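Local structure of 2,3-dihydroxybenzoate-AMP ligase (Mycobacterium smegmatis, 5KEI) at residues V50-A55 with E75-A80; H129-L134 with R158-E163; A138-A143 with Y415-A420. The protein is an AMP-binding enzyme of the ANL superfamily, pairing a large AMP-binding region with an AMP-binding enzyme C-terminal domain. All blocks are in the same frame, centred on the assembly; numbering follows the deposited sequence.

Contact 1: V50-A55 with E75-A80; sequences VLRTAA and ELDRLA
The axes of helix segments 50-55 and 75-80 run roughly antiparallel, 143° between their directions, and approach to 9.4 Å. In the fold they are two helices joined through the antiparallel pair 62-65 and 70-72 at one edge of the nine-stranded sheet. Asp77 sits in the middle of the contact. Its CG is anti to its own backbone N, which sends the carboxylate straight across to the facing helix, to Leu51, Arg52 and Ala55. Leu51 crosses obliquely: its CD1 lies 3.9 Å from Leu76 CG, while CD2 lies 3.9 Å from Ala80 CB, so the two branches spread toward Leu76 and Ala80. Leu51 CG also packs 3.4 Å from Asp77 OD1. Ala55 CB rests against the carboxylate, 3.5 Å from Asp77 CG. Arg117 of helix 107-117 forms a salt bridge with Asp77 OD1, and Arg52 also reaches Asp81 through NH2. Two arginines, themselves close together, thus meet the Asp77 carboxylate, which would probably favour its charged form. The Arg52 chain, bent at chi2 and chi3, folds round to bring its guanidinium in at 69° to the carboxylate plane. Arg52 NH1 meets Asp77 OD2 at 2.9 Å from above that plane, in a hydrogen bond bent to 132°.

Contact 2: H129-L134 with R158-E163; sequences HRLAEL and RDLARE
The flat groups lie at the flanks. One face of the Arg162 guanidinium lies over Arg158 O, toward the rim, and Asp159 OD1 sits at its edge, in plane; the salt bridge of this pair is long, Arg162 NH2 to Asp159 OD2 3.4 Å, and NH1 also pairs with Glu182. Arg130 NH1 has its main partner in Pro127 O and also reaches His129 O, which lies almost exactly in the guanidinium plane although NH1 stands above the carbonyl's own plane. The His129 ring meets Phe137 edge to face. Between the segments the contact is purely apolar. Leu160 carries it: CD1 nestles 3.7 Å from Leu131 CA, and CD2 reaches Leu134 CD1 at 3.8 Å. Leu131 and Leu160 lie alongside one another, pointing opposite ways, and Leu134 comes in roughly perpendicular to Leu160. Leu131 CD2 adds Glu163 CB at 4.0 Å. Arg130 is the N-cap, and its N donates to the anti lone pair of Glu133 OE1 at 2.6 Å, one half of a capping box. The leucines join two consecutive crossover helices of the seven-stranded sheet: 131-141 links parallel strands 121-124 and 145-149, passing 97-101, and 158-167 completes the beta-alpha-beta unit from 145-149 to 173-177.

Contact 3: A138-A143 with Y415-A420; sequences AEVSSA and YFNAEA
One hydrogen bond dominates where the end of helix 131-141, beside the seven-stranded sheet, meets the loop leading into helix 419-425. Asn417 ND2 donates to Val140 O at 2.8 Å, nearly straight at 173°, arriving in the carbonyl plane on a lone pair, and the oxygen in turn lies in the plane of the Asn417 amide. Asn417 has CG anti to its backbone N and left-handed helical backbone angles (phi 51°), and its side chain faces the helix end. The acceptor belongs to the last helical turn. Ser142 leaves it with positive phi, and a weak bond from Ala143 N back to Ala138 O, 3.3 Å, makes the ending resemble a Schellman motif without its full pair of bonds.

Around the bond are van der Waals contacts. Phe416 presents a ring edge to the same carbonyl, CE2 standing 3.7 Å from Val140 O, while Ser141 CA approaches the ring obliquely. Val140 CG1, anti to its own backbone N, packs 3.4 Å from Phe416 O and 4.0 Å from Asn417 CB, so the valine lies more against loop backbone than ring.

Elsewhere, Phe416 forms a backbone hydrogen bond with Leu222 of edge strand 222-226, and Asn417 with Gly24. Glu419 and Ala420 touch Trp483, in the C-terminal AMP-binding family region.

Carbonyls at a helix C-terminus tend to carry extra negative character, so an amide N-H and an aromatic edge, both slightly positive, suit Val140 O well; residues 416-417 thus serve as an external partner for the helix end.

In the fold
Contact 1 stands alone, about 30 Å centre to centre from the other two, on helices beside the nine-stranded sheet. Contacts 2 and 3 share helix 131-141: contact 2 uses its N-terminal end and contact 3 its C-terminal end, with centres about 17 Å apart. Contacts 1 and 3 are partly buried; contact 2 lies at the surface. The chemistry does not simply track burial. A salt bridge beside leucine packing joins the helices of contact 1, contact 2 is apolar, with no hydrogen bond across it, and contact 3 relies on one straight hydrogen bond to a helix end. Contacts 1 and 2 join elements near in sequence, whereas contact 3 bridges 271 intervening residues.

Contact 1: V50-A55 with E75-A80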
loop_
_atom_site.group_PDB
_atom_site.type_symbol
_atom_site.label_atom_id
_atom_site.label_comp_id
_atom_site.label_asym_id
_atom_site.label_seq_id
_atom_site.Cartn_x
_atom_site.Cartn_y
_atom_site.Cartn_z
ATOM N N VAL A 50 15.692 -3.208 -12.279
ATOM C CA VAL A 50 16.002 -4.158 -11.227
ATOM C C VAL A 50 16.134 -5.554 -11.847
ATOM O O VAL A 50 17.070 -6.279 -11.518
ATOM C CB VAL A 50 14.942 -4.154 -10.101
ATOM C CG1 VAL A 50 15.196 -5.301 -9.095
ATOM C CG2 VAL A 50 14.939 -2.816 -9.386
ATOM N N LEU A 51 15.237 -5.917 -12.765
ATOM C CA LEU A 51 15.308 -7.232 -13.416
ATOM C C LEU A 51 16.458 -7.287 -14.407
ATOM O O LEU A 51 17.189 -8.281 -14.476
ATOM C CB LEU A 51 14.002 -7.567 -14.137
ATOM C CG LEU A 51 13.982 -8.774 -15.093
ATOM C CD1 LEU A 51 14.492 -10.074 -14.452
ATOM C CD2 LEU A 51 12.573 -8.974 -15.638
ATOM N N ARG A 52 16.603 -6.201 -15.162
ATOM C CA ARG A 52 17.623 -6.072 -16.187
ATOM C C ARG A 52 19.006 -6.245 -15.585
ATOM O O ARG A 52 19.809 -7.040 -16.076
ATOM C CB ARG A 52 17.514 -4.709 -16.889
ATOM C CG ARG A 52 18.401 -4.561 -18.126
ATOM C CD ARG A 52 17.898 -5.425 -19.250
ATOM N NE ARG A 52 16.693 -4.869 -19.861
ATOM C CZ ARG A 52 15.865 -5.557 -20.639
ATOM N NH1 ARG A 52 16.093 -6.842 -20.876
ATOM N NH2 ARG A 52 14.799 -4.967 -21.169
ATOM N N THR A 53 19.275 -5.505 -14.518
ATOM C CA THR A 53 20.588 -5.559 -13.882
ATOM C C THR A 53 20.833 -6.927 -13.254
ATOM O O THR A 53 21.918 -7.487 -13.392
ATOM C CB THR A 53 20.740 -4.461 -12.833
ATOM O OG1 THR A 53 20.627 -3.186 -13.478
ATOM C CG2 THR A 53 22.098 -4.562 -12.121
ATOM N N ALA A 54 19.810 -7.466 -12.595
ATOM C CA ALA A 54 19.857 -8.817 -12.054
ATOM C C ALA A 54 20.112 -9.870 -13.140
ATOM O O ALA A 54 20.844 -10.830 -12.931
ATOM C CB ALA A 54 18.555 -9.124 -11.313
ATOM N N ALA A 55 19.492 -9.691 -14.296
ATOM C CA ALA A 55 19.668 -10.605 -15.417
ATOM C C ALA A 55 21.082 -10.561 -16.003
ATOM O O ALA A 55 21.562 -11.577 -16.507
ATOM C CB ALA A 55 18.646 -10.299 -16.501
ATOM N N GLU A 75 15.982 -16.097 -18.240
ATOM C CA GLU A 75 14.693 -16.516 -18.780
ATOM C C GLU A 75 13.570 -15.539 -18.444
ATOM O O GLU A 75 12.713 -15.284 -19.283
ATOM C CB GLU A 75 14.351 -17.918 -18.265
ATOM C CG GLU A 75 15.302 -18.971 -18.815
ATOM C CD GLU A 75 15.242 -20.301 -18.089
ATOM O OE1 GLU A 75 14.429 -20.445 -17.149
ATOM O OE2 GLU A 75 16.031 -21.204 -18.462
ATOM N N LEU A 76 13.574 -14.996 -17.224
ATOM C CA LEU A 76 12.532 -14.049 -16.801
ATOM C C LEU A 76 12.674 -12.707 -17.536
ATOM O O LEU A 76 11.678 -12.080 -17.913
ATOM C CB LEU A 76 12.577 -13.840 -15.275
ATOM C CG LEU A 76 11.640 -12.792 -14.660
ATOM C CD1 LEU A 76 10.186 -13.022 -15.060
ATOM C CD2 LEU A 76 11.779 -12.765 -13.137
ATOM N N ASP A 77 13.917 -12.283 -17.745
ATOM C CA ASP A 77 14.211 -11.047 -18.464
ATOM C C ASP A 77 13.658 -11.044 -19.900
ATOM O O ASP A 77 13.197 -10.010 -20.387
ATOM C CB ASP A 77 15.722 -10.817 -18.496
ATOM C CG ASP A 77 16.092 -9.357 -18.714
ATOM O OD1 ASP A 77 15.379 -8.474 -18.190
ATOM O OD2 ASP A 77 17.094 -9.093 -19.412
ATOM N N ARG A 78 13.719 -12.194 -20.574
ATOM C CA ARG A 78 13.202 -12.322 -21.938
ATOM C C ARG A 78 11.675 -12.329 -21.940
ATOM O O ARG A 78 11.042 -11.693 -22.783
ATOM C CB ARG A 78 13.713 -13.601 -22.616
ATOM C CG ARG A 78 15.210 -13.623 -22.877
ATOM C CD ARG A 78 15.640 -14.975 -23.438
ATOM N NE ARG A 78 16.965 -15.374 -22.952
ATOM C CZ ARG A 78 17.228 -16.513 -22.308
ATOM N NH1 ARG A 78 16.262 -17.393 -22.070
ATOM N NH2 ARG A 78 18.467 -16.776 -21.906
ATOM N N LEU A 79 11.098 -13.061 -20.990
ATOM C CA LEU A 79 9.656 -13.145 -20.856
ATOM C C LEU A 79 9.027 -11.774 -20.688
ATOM O O LEU A 79 8.037 -11.469 -21.339
ATOM C CB LEU A 79 9.286 -14.035 -19.676
ATOM C CG LEU A 79 9.535 -15.519 -19.914
ATOM C CD1 LEU A 79 9.272 -16.294 -18.627
ATOM C CD2 LEU A 79 8.644 -16.002 -21.039
ATOM N N ALA A 80 9.607 -10.956 -19.813
ATOM C CA ALA A 80 9.115 -9.605 -19.599
ATOM C C ALA A 80 9.231 -8.780 -20.875
ATOM O O ALA A 80 8.322 -8.015 -21.199
ATOM C CB ALA A 80 9.868 -8.931 -18.465
#

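Contact 2: H129-L134 with R158-E163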
loop_
_atom_site.group_PDB
_atom_site.type_symbol
_atom_site.label_atom_id
_atom_site.label_comp_id
_atom_site.label_asym_id
_atom_site.label_seq_id
_atom_site.Cartn_x
_atom_site.Cartn_y
_atom_site.Cartn_z
ATOM N N HIS A 129 -10.298 -7.492 -3.379
ATOM C CA HIS A 129 -11.017 -6.411 -4.053
ATOM C C HIS A 129 -12.084 -6.976 -4.983
ATOM O O HIS A 129 -11.817 -7.930 -5.721
ATOM C CB HIS A 129 -10.056 -5.527 -4.860
ATOM C CG HIS A 129 -9.157 -4.673 -4.018
ATOM N ND1 HIS A 129 -7.870 -4.346 -4.402
ATOM C CD2 HIS A 129 -9.357 -4.071 -2.820
ATOM C CE1 HIS A 129 -7.320 -3.585 -3.473
ATOM N NE2 HIS A 129 -8.198 -3.404 -2.500
ATOM N N ARG A 130 -13.280 -6.382 -4.952
ATOM C CA ARG A 130 -14.373 -6.783 -5.843
ATOM C C ARG A 130 -14.771 -5.632 -6.772
ATOM O O ARG A 130 -14.039 -4.649 -6.903
ATOM C CB ARG A 130 -15.594 -7.270 -5.044
ATOM C CG ARG A 130 -15.351 -8.579 -4.294
ATOM C CD ARG A 130 -14.952 -9.681 -5.236
ATOM N NE ARG A 130 -14.794 -10.953 -4.541
ATOM C CZ ARG A 130 -13.622 -11.456 -4.150
ATOM N NH1 ARG A 130 -12.496 -10.786 -4.391
ATOM N NH2 ARG A 130 -13.577 -12.630 -3.509
ATOM N N LEU A 131 -15.937 -5.757 -7.404
ATOM C CA LEU A 131 -16.348 -4.817 -8.436
ATOM C C LEU A 131 -16.369 -3.376 -7.958
ATOM O O LEU A 131 -15.907 -2.488 -8.663
ATOM C CB LEU A 131 -17.719 -5.193 -8.993
ATOM C CG LEU A 131 -18.285 -4.189 -10.002
ATOM C CD1 LEU A 131 -17.362 -4.072 -11.205
ATOM C CD2 LEU A 131 -19.695 -4.575 -10.432
ATOM N N ALA A 132 -16.888 -3.136 -6.766
ATOM C CA ALA A 132 -16.940 -1.773 -6.263
ATOM C C ALA A 132 -15.530 -1.140 -6.219
ATOM O O ALA A 132 -15.324 -0.039 -6.747
ATOM C CB ALA A 132 -17.598 -1.748 -4.893
ATOM N N GLU A 133 -14.568 -1.850 -5.618
ATOM C CA GLU A 133 -13.168 -1.395 -5.551
ATOM C C GLU A 133 -12.548 -1.157 -6.935
ATOM O O GLU A 133 -12.066 -0.063 -7.237
ATOM C CB GLU A 133 -12.305 -2.405 -4.792
ATOM C CG GLU A 133 -12.596 -2.510 -3.306
ATOM C CD GLU A 133 -13.854 -3.304 -2.991
ATOM O OE1 GLU A 133 -14.118 -4.327 -3.667
ATOM O OE2 GLU A 133 -14.577 -2.905 -2.054
ATOM N N LEU A 134 -12.554 -2.198 -7.761
ATOM C CA LEU A 134 -11.956 -2.138 -9.083
ATOM C C LEU A 134 -12.563 -1.022 -9.928
ATOM O O LEU A 134 -11.849 -0.331 -10.670
ATOM C CB LEU A 134 -12.095 -3.486 -9.803
ATOM C CG LEU A 134 -11.232 -4.664 -9.307
ATOM C CD1 LEU A 134 -10.830 -5.592 -10.455
ATOM C CD2 LEU A 134 -9.992 -4.218 -8.522
ATOM N N ARG A 158 -14.358 -13.157 -14.785
ATOM C CA ARG A 158 -14.795 -12.743 -16.106
ATOM C C ARG A 158 -16.086 -11.926 -16.042
ATOM O O ARG A 158 -16.221 -10.952 -16.775
ATOM C CB ARG A 158 -14.961 -13.959 -17.018
ATOM C CG ARG A 158 -15.876 -15.044 -16.466
ATOM C CD ARG A 158 -15.554 -16.378 -17.109
ATOM N NE ARG A 158 -14.192 -16.800 -16.800
ATOM C CZ ARG A 158 -13.563 -17.796 -17.413
ATOM N NH1 ARG A 158 -12.325 -18.119 -17.061
ATOM N NH2 ARG A 158 -14.171 -18.464 -18.384
ATOM N N ASP A 159 -17.022 -12.298 -15.167
ATOM C CA ASP A 159 -18.261 -11.521 -14.999
ATOM C C ASP A 159 -17.955 -10.146 -14.436
ATOM O O ASP A 159 -18.700 -9.180 -14.655
ATOM C CB ASP A 159 -19.252 -12.231 -14.073
ATOM C CG ASP A 159 -19.811 -13.496 -14.675
ATOM O OD1 ASP A 159 -20.919 -13.439 -15.261
ATOM O OD2 ASP A 159 -19.142 -14.548 -14.557
ATOM N N LEU A 160 -16.860 -10.096 -13.684
ATOM C CA LEU A 160 -16.322 -8.876 -13.107
ATOM C C LEU A 160 -15.808 -7.945 -14.188
ATOM O O LEU A 160 -16.130 -6.758 -14.213
ATOM C CB LEU A 160 -15.195 -9.216 -12.132
ATOM C CG LEU A 160 -14.227 -8.087 -11.816
ATOM C CD1 LEU A 160 -14.895 -7.055 -10.927
ATOM C CD2 LEU A 160 -12.970 -8.648 -11.171
ATOM N N ALA A 161 -14.995 -8.494 -15.079
ATOM C CA ALA A 161 -14.456 -7.714 -16.177
ATOM C C ALA A 161 -15.590 -7.156 -17.046
ATOM O O ALA A 161 -15.523 -6.007 -17.494
ATOM C CB ALA A 161 -13.501 -8.562 -17.005
ATOM N N ARG A 162 -16.632 -7.964 -17.250
ATOM C CA ARG A 162 -17.766 -7.585 -18.091
ATOM C C ARG A 162 -18.517 -6.396 -17.506
ATOM O O ARG A 162 -18.809 -5.434 -18.214
ATOM C CB ARG A 162 -18.716 -8.778 -18.306
ATOM C CG ARG A 162 -18.180 -9.805 -19.317
ATOM C CD ARG A 162 -19.195 -10.866 -19.712
ATOM N NE ARG A 162 -19.262 -11.957 -18.747
ATOM C CZ ARG A 162 -18.665 -13.139 -18.896
ATOM N NH1 ARG A 162 -17.945 -13.406 -19.981
ATOM N NH2 ARG A 162 -18.792 -14.060 -17.953
ATOM N N GLU A 163 -18.801 -6.424 -16.211
ATOM C CA GLU A 163 -19.490 -5.288 -15.615
ATOM C C GLU A 163 -18.558 -4.077 -15.480
ATOM O O GLU A 163 -19.025 -2.935 -15.491
ATOM C CB GLU A 163 -20.093 -5.673 -14.262
ATOM C CG GLU A 163 -21.115 -6.844 -14.301
ATOM C CD GLU A 163 -22.154 -6.771 -15.443
ATOM O OE1 GLU A 163 -22.473 -5.667 -15.960
ATOM O OE2 GLU A 163 -22.665 -7.852 -15.820
#

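Contact 3: A138-A143 with Y415-A420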
loop_
_atom_site.group_PDB
_atom_site.type_symbol
_atom_site.label_atom_id
_atom_site.label_comp_id
_atom_site.label_asym_id
_atom_site.label_seq_id
_atom_site.Cartn_x
_atom_site.Cartn_y
_atom_site.Cartn_z
ATOM N N ALA A 138 -10.467 1.996 -11.449
ATOM C CA ALA A 138 -10.503 2.337 -12.881
ATOM C C ALA A 138 -10.769 3.819 -13.110
ATOM O O ALA A 138 -10.089 4.467 -13.913
ATOM C CB ALA A 138 -11.565 1.507 -13.606
ATOM N N GLU A 139 -11.771 4.338 -12.403
ATOM C CA GLU A 139 -12.109 5.756 -12.435
ATOM C C GLU A 139 -10.968 6.658 -11.968
ATOM O O GLU A 139 -10.685 7.675 -12.598
ATOM C CB GLU A 139 -13.352 6.017 -11.578
ATOM C CG GLU A 139 -14.322 7.021 -12.175
ATOM C CD GLU A 139 -15.779 6.686 -11.866
ATOM O OE1 GLU A 139 -16.073 6.180 -10.753
ATOM O OE2 GLU A 139 -16.634 6.926 -12.750
ATOM N N VAL A 140 -10.313 6.297 -10.868
ATOM C CA VAL A 140 -9.261 7.153 -10.323
ATOM C C VAL A 140 -8.012 7.130 -11.228
ATOM O O VAL A 140 -7.378 8.164 -11.455
ATOM C CB VAL A 140 -8.897 6.741 -8.871
ATOM C CG1 VAL A 140 -7.703 7.542 -8.357
ATOM C CG2 VAL A 140 -10.094 6.942 -7.938
ATOM N N SER A 141 -7.695 5.957 -11.775
ATOM C CA SER A 141 -6.467 5.768 -12.543
ATOM C C SER A 141 -6.610 6.013 -14.045
ATOM O O SER A 141 -5.600 6.044 -14.756
ATOM C CB SER A 141 -5.921 4.347 -12.334
ATOM O OG SER A 141 -6.866 3.365 -12.727
ATOM N N SER A 142 -7.842 6.159 -14.528
ATOM C CA SER A 142 -8.092 6.200 -15.979
ATOM C C SER A 142 -7.502 4.964 -16.654
ATOM O O SER A 142 -6.969 5.049 -17.755
ATOM C CB SER A 142 -7.508 7.470 -16.618
ATOM O OG SER A 142 -8.103 8.635 -16.069
ATOM N N ALA A 143 -7.592 3.824 -15.975
ATOM C CA ALA A 143 -7.089 2.565 -16.507
ATOM C C ALA A 143 -7.612 2.299 -17.914
ATOM O O ALA A 143 -8.765 2.600 -18.227
ATOM C CB ALA A 143 -7.459 1.411 -15.579
ATOM N N TYR A 415 -1.948 11.397 -2.524
ATOM C CA TYR A 415 -2.571 10.287 -3.220
ATOM C C TYR A 415 -2.767 10.643 -4.691
ATOM O O TYR A 415 -2.735 11.823 -5.068
ATOM C CB TYR A 415 -3.900 9.929 -2.572
ATOM C CG TYR A 415 -3.747 9.311 -1.212
ATOM C CD1 TYR A 415 -4.065 10.026 -0.071
ATOM C CD2 TYR A 415 -3.278 8.010 -1.064
ATOM C CE1 TYR A 415 -3.926 9.479 1.168
ATOM C CE2 TYR A 415 -3.144 7.439 0.192
ATOM C CZ TYR A 415 -3.471 8.190 1.308
ATOM O OH TYR A 415 -3.351 7.667 2.578
ATOM N N PHE A 416 -2.961 9.630 -5.529
ATOM C CA PHE A 416 -3.083 9.873 -6.968
ATOM C C PHE A 416 -4.489 10.320 -7.345
ATOM O O PHE A 416 -5.463 9.643 -7.018
ATOM C CB PHE A 416 -2.720 8.629 -7.760
ATOM C CG PHE A 416 -2.689 8.848 -9.240
ATOM C CD1 PHE A 416 -1.553 9.370 -9.855
ATOM C CD2 PHE A 416 -3.797 8.548 -10.021
ATOM C CE1 PHE A 416 -1.521 9.577 -11.228
ATOM C CE2 PHE A 416 -3.768 8.758 -11.392
ATOM C CZ PHE A 416 -2.626 9.275 -11.994
ATOM N N ASN A 417 -4.588 11.458 -8.026
ATOM C CA ASN A 417 -5.875 11.945 -8.515
ATOM C C ASN A 417 -6.911 11.961 -7.397
ATOM O O ASN A 417 -7.950 11.312 -7.488
ATOM C CB ASN A 417 -6.346 11.074 -9.676
ATOM C CG ASN A 417 -7.503 11.680 -10.430
ATOM O OD1 ASN A 417 -7.751 12.877 -10.346
ATOM N ND2 ASN A 417 -8.209 10.856 -11.184
ATOM N N ALA A 418 -6.593 12.659 -6.313
ATOM C CA ALA A 418 -7.441 12.643 -5.126
ATOM C C ALA A 418 -7.259 13.931 -4.338
ATOM O O ALA A 418 -6.873 13.911 -3.166
ATOM C CB ALA A 418 -7.120 11.424 -4.253
ATOM N N GLU A 419 -7.535 15.051 -5.004
ATOM C CA GLU A 419 -7.279 16.383 -4.455
ATOM C C GLU A 419 -7.962 16.637 -3.096
ATOM O O GLU A 419 -7.340 17.197 -2.185
ATOM C CB GLU A 419 -7.706 17.434 -5.477
ATOM C CG GLU A 419 -7.498 18.849 -5.036
ATOM C CD GLU A 419 -8.019 19.849 -6.062
ATOM O OE1 GLU A 419 -8.490 19.417 -7.142
ATOM O OE2 GLU A 419 -7.963 21.067 -5.781
ATOM N N ALA A 420 -9.219 16.214 -2.951
ATOM C CA ALA A 420 -9.923 16.356 -1.674
ATOM C C ALA A 420 -9.247 15.517 -0.576
ATOM O O ALA A 420 -9.020 16.000 0.533
ATOM C CB ALA A 420 -11.392 15.973 -1.816
#